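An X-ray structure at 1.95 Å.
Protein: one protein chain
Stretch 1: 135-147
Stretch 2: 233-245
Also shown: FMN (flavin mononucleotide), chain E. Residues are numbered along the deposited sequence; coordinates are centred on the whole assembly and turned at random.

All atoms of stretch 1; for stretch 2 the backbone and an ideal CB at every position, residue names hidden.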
ATOM      1  N   ILE A 135       2.806 -10.344  -7.107  1.00 10.58           N
ATOM      2  CA  ILE A 135       2.106 -11.621  -7.304  1.00  9.21           C
ATOM      3  C   ILE A 135       0.958 -11.758  -6.295  1.00 13.52           C
ATOM      4  O   ILE A 135       1.135 -12.311  -5.210  1.00 12.20           O
ATOM      5  CB  ILE A 135       3.062 -12.857  -7.255  1.00 12.08           C
ATOM      6  CG1 ILE A 135       4.339 -12.681  -8.188  1.00 11.70           C
ATOM      7  CG2 ILE A 135       2.273 -14.196  -7.531  1.00 12.88           C
ATOM      8  CD1 ILE A 135       4.071 -12.664  -9.745  1.00 13.03           C
ATOM      9  N   GLY A 136      -0.193 -11.246  -6.682  1.00 12.07           N
ATOM     10  CA  GLY A 136      -1.422 -11.338  -5.894  1.00 12.32           C
ATOM     11  C   GLY A 136      -2.060 -12.708  -6.039  1.00 14.59           C
ATOM     12  O   GLY A 136      -2.940 -13.060  -5.258  1.00 15.14           O
ATOM     13  N   GLY A 137      -1.616 -13.468  -7.046  1.00 13.04           N
ATOM     14  CA  GLY A 137      -2.072 -14.821  -7.343  1.00 12.57           C
ATOM     15  C   GLY A 137      -1.995 -15.773  -6.166  1.00 16.30           C
ATOM     16  O   GLY A 137      -2.793 -16.710  -6.083  1.00 15.87           O
ATOM     17  N   ILE A 138      -1.069 -15.526  -5.214  1.00 13.26           N
ATOM     18  CA  ILE A 138      -0.961 -16.337  -3.980  1.00 14.25           C
ATOM     19  C   ILE A 138      -2.287 -16.305  -3.163  1.00 18.07           C
ATOM     20  O   ILE A 138      -2.566 -17.243  -2.410  1.00 17.61           O
ATOM     21  CB  ILE A 138       0.271 -15.982  -3.092  1.00 17.08           C
ATOM     22  CG1 ILE A 138       0.179 -14.553  -2.509  1.00 15.85           C
ATOM     23  CG2 ILE A 138       1.592 -16.238  -3.832  1.00 17.38           C
ATOM     24  CD1 ILE A 138       1.096 -14.297  -1.313  1.00 16.16           C
ATOM     25  N   ARG A 139      -3.127 -15.252  -3.362  1.00 12.27           N
ATOM     26  CA  ARG A 139      -4.428 -15.162  -2.661  1.00 12.99           C
ATOM     27  C   ARG A 139      -5.489 -16.146  -3.189  1.00 17.69           C
ATOM     28  O   ARG A 139      -6.595 -16.190  -2.646  1.00 17.84           O
ATOM     29  CB  ARG A 139      -4.976 -13.719  -2.619  1.00 11.86           C
ATOM     30  CG  ARG A 139      -4.106 -12.778  -1.788  1.00 12.81           C
ATOM     31  CD  ARG A 139      -4.841 -11.515  -1.387  1.00 13.33           C
ATOM     32  NE  ARG A 139      -5.482 -10.843  -2.525  1.00 14.31           N
ATOM     33  CZ  ARG A 139      -4.881  -9.995  -3.362  1.00 29.05           C
ATOM     34  NH1 ARG A 139      -3.587  -9.717  -3.226  1.00 15.90           N
ATOM     35  NH2 ARG A 139      -5.557  -9.457  -4.368  1.00 17.73           N
ATOM     36  N   ASN A 140      -5.153 -16.948  -4.226  1.00 14.32           N
ATOM     37  CA  ASN A 140      -6.054 -17.988  -4.739  1.00 15.66           C
ATOM     38  C   ASN A 140      -6.219 -19.077  -3.679  1.00 20.77           C
ATOM     39  O   ASN A 140      -7.300 -19.653  -3.563  1.00 22.29           O
ATOM     40  CB  ASN A 140      -5.497 -18.629  -6.033  1.00 17.61           C
ATOM     41  CG  ASN A 140      -5.528 -17.761  -7.260  1.00 29.80           C
ATOM     42  OD1 ASN A 140      -6.389 -16.898  -7.415  1.00 23.94           O
ATOM     43  ND2 ASN A 140      -4.615 -18.015  -8.189  1.00 22.47           N
ATOM     44  N   GLU A 141      -5.147 -19.374  -2.918  1.00 16.00           N
ATOM     45  CA  GLU A 141      -5.128 -20.466  -1.945  1.00 16.07           C
ATOM     46  C   GLU A 141      -4.352 -20.075  -0.694  1.00 17.40           C
ATOM     47  O   GLU A 141      -3.357 -20.708  -0.378  1.00 15.77           O
ATOM     48  CB  GLU A 141      -4.497 -21.718  -2.593  1.00 17.70           C
ATOM     49  CG  GLU A 141      -5.174 -22.179  -3.874  1.00 31.74           C
ATOM     50  CD  GLU A 141      -5.299 -23.675  -4.069  1.00 58.52           C
ATOM     51  OE1 GLU A 141      -5.028 -24.147  -5.196  1.00 60.57           O
ATOM     52  OE2 GLU A 141      -5.691 -24.372  -3.105  1.00 52.37           O
ATOM     53  N   LEU A 142      -4.784 -19.014   0.009  1.00 17.69           N
ATOM     54  CA  LEU A 142      -4.057 -18.554   1.193  1.00 18.08           C
ATOM     55  C   LEU A 142      -3.855 -19.603   2.292  1.00 22.61           C
ATOM     56  O   LEU A 142      -2.822 -19.558   2.941  1.00 22.55           O
ATOM     57  CB  LEU A 142      -4.635 -17.265   1.772  1.00 17.82           C
ATOM     58  CG  LEU A 142      -4.233 -15.937   1.145  1.00 21.30           C
ATOM     59  CD1 LEU A 142      -4.744 -14.798   2.003  1.00 20.48           C
ATOM     60  CD2 LEU A 142      -2.674 -15.816   0.938  1.00 19.29           C
ATOM     61  N   ASP A 143      -4.799 -20.566   2.474  1.00 19.45           N
ATOM     62  CA  ASP A 143      -4.670 -21.625   3.485  1.00 19.46           C
ATOM     63  C   ASP A 143      -3.445 -22.471   3.171  1.00 20.41           C
ATOM     64  O   ASP A 143      -2.665 -22.763   4.064  1.00 19.98           O
ATOM     65  CB  ASP A 143      -5.941 -22.491   3.573  1.00 22.30           C
ATOM     66  CG  ASP A 143      -6.121 -23.199   4.922  1.00 45.96           C
ATOM     67  OD1 ASP A 143      -5.262 -24.039   5.277  1.00 49.32           O
ATOM     68  OD2 ASP A 143      -7.144 -22.943   5.599  1.00 55.25           O
ATOM     69  N   LYS A 144      -3.216 -22.783   1.885  1.00 16.30           N
ATOM     70  CA  LYS A 144      -2.042 -23.551   1.480  1.00 14.86           C
ATOM     71  C   LYS A 144      -0.774 -22.707   1.526  1.00 17.41           C
ATOM     72  O   LYS A 144       0.276 -23.226   1.889  1.00 18.14           O
ATOM     73  CB  LYS A 144      -2.257 -24.220   0.111  1.00 17.56           C
ATOM     74  CG  LYS A 144      -3.347 -25.290   0.175  1.00 30.52           C
ATOM     75  CD  LYS A 144      -3.512 -26.064  -1.124  1.00 47.71           C
ATOM     76  CE  LYS A 144      -4.728 -26.971  -1.112  1.00 52.34           C
ATOM     77  NZ  LYS A 144      -4.696 -27.964  -0.003  1.00 59.33           N
ATOM     78  N   VAL A 145      -0.861 -21.407   1.192  1.00 14.97           N
ATOM     79  CA  VAL A 145       0.274 -20.468   1.256  1.00 14.74           C
ATOM     80  C   VAL A 145       0.761 -20.333   2.720  1.00 17.70           C
ATOM     81  O   VAL A 145       1.970 -20.438   2.973  1.00 15.05           O
ATOM     82  CB  VAL A 145      -0.068 -19.101   0.595  1.00 19.20           C
ATOM     83  CG1 VAL A 145       1.008 -18.062   0.875  1.00 19.44           C
ATOM     84  CG2 VAL A 145      -0.272 -19.264  -0.918  1.00 18.82           C
ATOM     85  N   THR A 146      -0.196 -20.223   3.693  1.00 14.43           N
ATOM     86  CA  THR A 146       0.174 -20.128   5.107  1.00 14.97           C
ATOM     87  C   THR A 146       0.862 -21.413   5.581  1.00 19.79           C
ATOM     88  O   THR A 146       1.736 -21.337   6.446  1.00 17.85           O
ATOM     89  CB  THR A 146      -1.022 -19.734   6.000  1.00 26.21           C
ATOM     90  OG1 THR A 146      -2.039 -20.730   5.923  1.00 28.93           O
ATOM     91  CG2 THR A 146      -1.598 -18.360   5.651  1.00 24.42           C
ATOM     92  N   GLU A 147       0.504 -22.584   4.991  1.00 17.80           N
ATOM     93  CA  GLU A 147       1.158 -23.851   5.325  1.00 18.14           C
ATOM     94  C   GLU A 147       2.580 -23.879   4.749  1.00 19.51           C
ATOM     95  O   GLU A 147       3.490 -24.345   5.429  1.00 16.71           O
ATOM     96  CB  GLU A 147       0.371 -25.059   4.786  1.00 20.53           C
ATOM     97  CG  GLU A 147      -0.988 -25.274   5.408  1.00 40.27           C
ATOM     98  CD  GLU A 147      -1.546 -26.624   5.016  1.00 71.80           C
ATOM     99  OE1 GLU A 147      -2.494 -26.666   4.201  1.00 59.43           O
ATOM    100  OE2 GLU A 147      -0.993 -27.649   5.477  1.00 76.96           O
ATOM    101  N   UNK A 233     -13.275 -15.016  -8.171  1.00 28.85           N
ATOM    102  CA  UNK A 233     -13.524 -13.843  -7.307  1.00 27.20           C
ATOM    103  C   UNK A 233     -12.931 -13.873  -5.902  1.00 26.89           C
ATOM    104  O   UNK A 233     -12.916 -12.836  -5.232  1.00 24.26           O
ATOM    105  CB  UNK A 233     -15.036 -13.654  -7.168  1.00 27.20           C
ATOM    106  N   UNK A 234     -12.445 -15.057  -5.461  1.00 21.77           N
ATOM    107  CA  UNK A 234     -11.828 -15.295  -4.142  1.00 20.09           C
ATOM    108  C   UNK A 234     -12.775 -14.942  -2.965  1.00 21.77           C
ATOM    109  O   UNK A 234     -12.366 -14.314  -1.972  1.00 17.98           O
ATOM    110  CB  UNK A 234     -10.541 -14.476  -4.026  1.00 20.09           C
ATOM    111  N   UNK A 235     -14.051 -15.351  -3.097  1.00 18.37           N
ATOM    112  CA  UNK A 235     -15.101 -15.116  -2.076  1.00 17.81           C
ATOM    113  C   UNK A 235     -14.751 -15.727  -0.702  1.00 20.05           C
ATOM    114  O   UNK A 235     -15.112 -15.143   0.321  1.00 19.07           O
ATOM    115  CB  UNK A 235     -16.430 -15.698  -2.562  1.00 17.81           C
ATOM    116  N   UNK A 236     -14.015 -16.862  -0.684  1.00 15.62           N
ATOM    117  CA  UNK A 236     -13.567 -17.569   0.527  1.00 16.13           C
ATOM    118  C   UNK A 236     -12.788 -16.645   1.487  1.00 19.38           C
ATOM    119  O   UNK A 236     -12.740 -16.918   2.688  1.00 18.73           O
ATOM    120  CB  UNK A 236     -12.692 -18.762   0.136  1.00 16.13           C
ATOM    121  N   UNK A 237     -12.144 -15.578   0.945  1.00 14.27           N
ATOM    122  CA  UNK A 237     -11.382 -14.617   1.751  1.00 13.79           C
ATOM    123  C   UNK A 237     -12.243 -13.872   2.770  1.00 15.84           C
ATOM    124  O   UNK A 237     -11.724 -13.466   3.800  1.00 16.49           O
ATOM    125  CB  UNK A 237     -10.695 -13.604   0.833  1.00 13.79           C
ATOM    126  N   UNK A 238     -13.551 -13.703   2.505  1.00 14.64           N
ATOM    127  CA  UNK A 238     -14.490 -13.053   3.442  1.00 15.64           C
ATOM    128  C   UNK A 238     -14.379 -13.713   4.815  1.00 21.52           C
ATOM    129  O   UNK A 238     -14.201 -13.021   5.824  1.00 21.64           O
ATOM    130  CB  UNK A 238     -15.928 -13.137   2.926  1.00 15.64           C
ATOM    131  N   UNK A 239     -14.398 -15.070   4.832  1.00 17.69           N
ATOM    132  CA  UNK A 239     -14.282 -15.851   6.053  1.00 17.99           C
ATOM    133  C   UNK A 239     -12.854 -16.182   6.392  1.00 20.22           C
ATOM    134  O   UNK A 239     -12.536 -16.204   7.577  1.00 19.05           O
ATOM    135  CB  UNK A 239     -15.091 -17.144   5.932  1.00 17.99           C
ATOM    136  N   UNK A 240     -11.999 -16.484   5.385  1.00 16.20           N
ATOM    137  CA  UNK A 240     -10.608 -16.867   5.655  1.00 15.71           C
ATOM    138  C   UNK A 240      -9.801 -15.786   6.373  1.00 18.44           C
ATOM    139  O   UNK A 240      -9.036 -16.122   7.283  1.00 17.36           O
ATOM    140  CB  UNK A 240      -9.911 -17.220   4.340  1.00 15.71           C
ATOM    141  N   UNK A 241      -9.962 -14.497   5.983  1.00 14.84           N
ATOM    142  CA  UNK A 241      -9.215 -13.438   6.693  1.00 15.62           C
ATOM    143  C   UNK A 241      -9.584 -13.392   8.198  1.00 18.16           C
ATOM    144  O   UNK A 241      -8.705 -13.225   9.032  1.00 15.98           O
ATOM    145  CB  UNK A 241      -9.496 -12.080   6.047  1.00 15.62           C
ATOM    146  N   UNK A 242     -10.879 -13.589   8.517  1.00 16.67           N
ATOM    147  CA  UNK A 242     -11.421 -13.644   9.890  1.00 16.13           C
ATOM    148  C   UNK A 242     -10.823 -14.809  10.671  1.00 21.95           C
ATOM    149  O   UNK A 242     -10.490 -14.640  11.843  1.00 21.55           O
ATOM    150  CB  UNK A 242     -12.946 -13.769   9.861  1.00 16.13           C
ATOM    151  N   UNK A 243     -10.641 -15.979  10.003  1.00 19.87           N
ATOM    152  CA  UNK A 243     -10.028 -17.190  10.555  1.00 20.95           C
ATOM    153  C   UNK A 243      -8.586 -16.897  10.992  1.00 24.58           C
ATOM    154  O   UNK A 243      -8.110 -17.480  11.965  1.00 23.46           O
ATOM    155  CB  UNK A 243     -10.056 -18.324   9.528  1.00 20.95           C
ATOM    156  N   UNK A 244      -7.895 -15.979  10.282  1.00 20.22           N
ATOM    157  CA  UNK A 244      -6.522 -15.606  10.597  1.00 19.54           C
ATOM    158  C   UNK A 244      -6.406 -14.491  11.630  1.00 22.73           C
ATOM    159  O   UNK A 244      -5.296 -14.113  11.996  1.00 24.15           O
ATOM    160  CB  UNK A 244      -5.805 -15.180   9.315  1.00 19.54           C
ATOM    161  N   UNK A 245      -7.539 -13.992  12.102  1.00 17.98           N
ATOM    162  CA  UNK A 245      -7.598 -12.964  13.130  1.00 17.58           C
ATOM    163  C   UNK A 245      -7.704 -11.544  12.631  1.00 20.72           C
ATOM    164  O   UNK A 245      -7.316 -10.620  13.343  1.00 22.16           O
ATOM    165  CB  UNK A 245      -6.357 -13.073  14.018  1.00 17.58           C
TER
HETATM  166  N1  FMN E 400       1.018  -9.709 -12.407  1.00 11.45           N
HETATM  167  C2  FMN E 400       1.112 -11.047 -12.625  1.00 11.84           C
HETATM  168  O2  FMN E 400       1.628 -11.486 -13.671  1.00 12.13           O
HETATM  169  N3  FMN E 400       0.645 -11.935 -11.707  1.00 11.57           N
HETATM  170  C4  FMN E 400       0.080 -11.640 -10.491  1.00 11.69           C
HETATM  171  O4  FMN E 400      -0.316 -12.498  -9.692  1.00 12.20           O
HETATM  172  C4A FMN E 400      -0.025 -10.195 -10.188  1.00 11.22           C
HETATM  173  N5  FMN E 400      -0.490  -9.798  -9.030  1.00 11.16           N
HETATM  174  C5A FMN E 400      -0.416  -8.418  -8.740  1.00 11.25           C
HETATM  175  C6  FMN E 400      -0.810  -8.003  -7.441  1.00 11.52           C
HETATM  176  C7  FMN E 400      -0.665  -6.681  -7.046  1.00 11.89           C
HETATM  177  C7M FMN E 400      -0.996  -6.295  -5.612  1.00 12.99           C
HETATM  178  C8  FMN E 400      -0.222  -5.688  -8.005  1.00 12.05           C
HETATM  179  C8M FMN E 400      -0.118  -4.247  -7.646  1.00 13.35           C
HETATM  180  C9  FMN E 400       0.152  -6.082  -9.324  1.00 11.75           C
HETATM  181  C9A FMN E 400       0.047  -7.433  -9.725  1.00 11.27           C
HETATM  182  N10 FMN E 400       0.493  -7.915 -10.984  1.00 11.16           N
HETATM  183  C10 FMN E 400       0.526  -9.244 -11.268  1.00 11.44           C
HETATM  184  C1' FMN E 400       1.002  -6.951 -11.986  1.00 11.28           C
HETATM  185  C2' FMN E 400      -0.179  -6.211 -12.630  1.00 11.32           C
HETATM  186  O2' FMN E 400      -0.755  -7.079 -13.514  1.00 10.83           O
HETATM  187  C3' FMN E 400       0.406  -5.030 -13.399  1.00 11.82           C
HETATM  188  O3' FMN E 400       1.022  -4.147 -12.414  1.00 12.78           O
HETATM  189  C4' FMN E 400      -0.687  -4.277 -14.282  1.00 12.64           C
HETATM  190  O4' FMN E 400      -0.958  -5.113 -15.424  1.00 13.83           O
HETATM  191  C5' FMN E 400      -0.075  -2.964 -14.844  1.00 12.92           C
HETATM  192  O5' FMN E 400       1.087  -3.344 -15.639  1.00 12.55           O
HETATM  193  P   FMN E 400       2.540  -2.682 -15.393  1.00 11.81           P
HETATM  194  O1P FMN E 400       2.458  -1.193 -15.622  1.00 12.08           O
HETATM  195  O2P FMN E 400       3.348  -3.504 -16.372  1.00 13.67           O
HETATM  196  O3P FMN E 400       2.905  -3.119 -13.963  1.00 12.50           O

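Position 233 is out of reach of stretch 1; its phi of -66° admits many residues, and it is Pro-233.

At 234 the CA-to-CB bond points toward stretch 1, and the ideal CB sits 4.5 Å from Arg-139 O. The positive phi (58°) would suit glycine or asparagine, but the surroundings offer acceptors, Asn-140 OD1 and Gly-136 O, to a long donor; Arg-139, also nearby, argues against a positive charge. The residue is Arg-234. The extended chain (chi2 and chi3 t) brings Arg-234 NE to 2.9 Å and Arg-234 NH2 to 3.0 Å from Asn-140 OD1, two hydrogen bonds to one acceptor lying at the guanidinium edge. The like charges approach closely, Arg-139 NH2 to Arg-234 NH1 at 3.6 Å.

Position 235 is out of reach and undetermined by stretch 1; it is Thr-235.

At 236 CB points toward stretch 1 across a gap exceeding 5.5 Å. Beyond it lie an acceptor, Arg-139 O, and a donor, Leu-142 N, so a long side chain ending in a group able to serve both fits best. Tyr-236 does so: its OH donates to Arg-139 O (2.6 Å) and accepts from Leu-142 N (2.8 Å, angle 172°), joining the 3-10 segment to the first residue of the following helix.

Position 237 also points toward stretch 1, where Leu-142 presents methyl groups; leucine, isoleucine or methionine would suit. Leu-237 places CD2 3.7 Å from Leu-142 CD1, while its CD1 is 4.2 Å from Arg-139 CB.

Positions 238 and 239 are out of reach and leave the choice open: Asn-238 and Asp-239.

At 240 CB again points toward stretch 1, and the nearest CA across is that of Asp-143, 7.9 Å away. That space calls for a large side chain, aromatic or long aliphatic, with Thr-146 OG1 favouring a polar tip. Tyr-240 packs CE2 3.6 Å from Leu-142 CB and brings OH to 3.1 Å from Thr-146 OG1. Asp-143 OD2 lies at the edge of the Tyr-240 ring, 3.2 Å from Tyr-240 CE1.

Position 241 points sideways and is Val-241; 242, out of reach, is Lys-242.

Position 243 points toward stretch 1, where Asp-143 would favour a basic partner. Glu-243 instead leaves OE2 3.9 Å from Asp-143 OD2, a like-charge approach.

At 244, also directed toward stretch 1, a long polar chain could reach Thr-146; Lys-244 NZ comes within 4.3 Å of Thr-146 OG1.

At 245, phi of 94° closes a Schellman motif and would jam a CB against the preceding carbonyl, calling for glycine: Gly-245.

Stretch 2 (233-245) PRTYLNDYVKEKG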
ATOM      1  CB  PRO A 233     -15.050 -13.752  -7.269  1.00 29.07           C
ATOM      2  CG  PRO A 233     -15.506 -15.126  -7.519  1.00 33.91           C
ATOM      3  CD  PRO A 233     -14.542 -15.711  -8.486  1.00 29.23           C
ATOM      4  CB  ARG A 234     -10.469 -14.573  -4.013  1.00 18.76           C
ATOM      5  CG  ARG A 234      -9.425 -15.030  -5.034  1.00 19.78           C
ATOM      6  CD  ARG A 234      -8.241 -14.081  -5.097  1.00 14.25           C
ATOM      7  NE  ARG A 234      -7.306 -14.456  -6.165  1.00 12.08           N
ATOM      8  CZ  ARG A 234      -6.413 -13.635  -6.714  1.00 23.22           C
ATOM      9  NH1 ARG A 234      -6.308 -12.382  -6.295  1.00 17.76           N
ATOM     10  NH2 ARG A 234      -5.626 -14.059  -7.687  1.00 17.52           N
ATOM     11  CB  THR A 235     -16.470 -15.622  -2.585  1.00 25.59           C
ATOM     12  OG1 THR A 235     -16.434 -17.045  -2.688  1.00 36.59           O
ATOM     13  CG2 THR A 235     -16.846 -15.025  -3.915  1.00 16.96           C
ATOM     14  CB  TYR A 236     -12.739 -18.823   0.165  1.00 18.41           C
ATOM     15  CG  TYR A 236     -11.257 -18.554  -0.052  1.00 19.48           C
ATOM     16  CD1 TYR A 236     -10.340 -18.733   0.974  1.00 20.92           C
ATOM     17  CD2 TYR A 236     -10.782 -18.092  -1.281  1.00 19.87           C
ATOM     18  CE1 TYR A 236      -8.988 -18.450   0.795  1.00 23.75           C
ATOM     19  CE2 TYR A 236      -9.425 -17.809  -1.474  1.00 20.26           C
ATOM     20  CZ  TYR A 236      -8.533 -17.999  -0.434  1.00 24.77           C
ATOM     21  OH  TYR A 236      -7.203 -17.747  -0.601  1.00 23.50           O
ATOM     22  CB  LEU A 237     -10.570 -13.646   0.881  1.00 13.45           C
ATOM     23  CG  LEU A 237      -9.389 -14.282   0.097  1.00 16.94           C
ATOM     24  CD1 LEU A 237      -8.800 -13.300  -0.892  1.00 16.82           C
ATOM     25  CD2 LEU A 237      -8.290 -14.752   1.057  1.00 18.73           C
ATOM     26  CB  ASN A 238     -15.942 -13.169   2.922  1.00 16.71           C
ATOM     27  CG  ASN A 238     -16.238 -12.408   1.661  1.00 27.70           C
ATOM     28  OD1 ASN A 238     -15.389 -11.703   1.095  1.00 22.17           O
ATOM     29  ND2 ASN A 238     -17.459 -12.556   1.175  1.00 22.23           N
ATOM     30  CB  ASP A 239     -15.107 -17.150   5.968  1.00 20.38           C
ATOM     31  CG  ASP A 239     -16.597 -16.893   5.783  1.00 33.75           C
ATOM     32  OD1 ASP A 239     -17.137 -15.974   6.456  1.00 34.46           O
ATOM     33  OD2 ASP A 239     -17.216 -17.590   4.965  1.00 43.23           O
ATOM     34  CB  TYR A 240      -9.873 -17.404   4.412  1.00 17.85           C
ATOM     35  CG  TYR A 240      -8.505 -17.943   4.754  1.00 20.81           C
ATOM     36  CD1 TYR A 240      -8.352 -19.224   5.273  1.00 22.88           C
ATOM     37  CD2 TYR A 240      -7.374 -17.137   4.656  1.00 21.85           C
ATOM     38  CE1 TYR A 240      -7.106 -19.697   5.661  1.00 22.96           C
ATOM     39  CE2 TYR A 240      -6.124 -17.595   5.054  1.00 22.47           C
ATOM     40  CZ  TYR A 240      -5.994 -18.880   5.543  1.00 30.58           C
ATOM     41  OH  TYR A 240      -4.760 -19.321   5.940  1.00 35.62           O
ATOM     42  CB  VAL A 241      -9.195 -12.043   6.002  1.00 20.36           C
ATOM     43  CG1 VAL A 241      -8.763 -12.149   4.540  1.00 19.18           C
ATOM     44  CG2 VAL A 241     -10.522 -11.321   6.127  1.00 21.09           C
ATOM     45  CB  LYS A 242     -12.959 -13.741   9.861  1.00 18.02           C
ATOM     46  CG  LYS A 242     -13.646 -12.483   9.348  1.00 24.48           C
ATOM     47  CD  LYS A 242     -15.140 -12.687   9.195  1.00 30.99           C
ATOM     48  CE  LYS A 242     -15.809 -11.550   8.453  1.00 48.58           C
ATOM     49  NZ  LYS A 242     -15.885 -10.292   9.254  1.00 61.55           N
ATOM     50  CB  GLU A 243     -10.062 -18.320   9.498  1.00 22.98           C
ATOM     51  CG  GLU A 243      -9.609 -19.696   9.964  1.00 35.69           C
ATOM     52  CD  GLU A 243      -9.642 -20.774   8.890  1.00 58.00           C
ATOM     53  OE1 GLU A 243     -10.540 -20.726   8.018  1.00 44.90           O
ATOM     54  OE2 GLU A 243      -8.770 -21.671   8.925  1.00 52.41           O
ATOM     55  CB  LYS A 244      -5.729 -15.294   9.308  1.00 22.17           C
ATOM     56  CG  LYS A 244      -5.479 -16.529   8.441  1.00 30.82           C
ATOM     57  CD  LYS A 244      -4.370 -17.440   8.972  1.00 39.77           C
ATOM     58  CE  LYS A 244      -4.866 -18.807   9.336  1.00 54.43           C
ATOM     59  NZ  LYS A 244      -3.744 -19.704   9.716  1.00 65.75           N
TER
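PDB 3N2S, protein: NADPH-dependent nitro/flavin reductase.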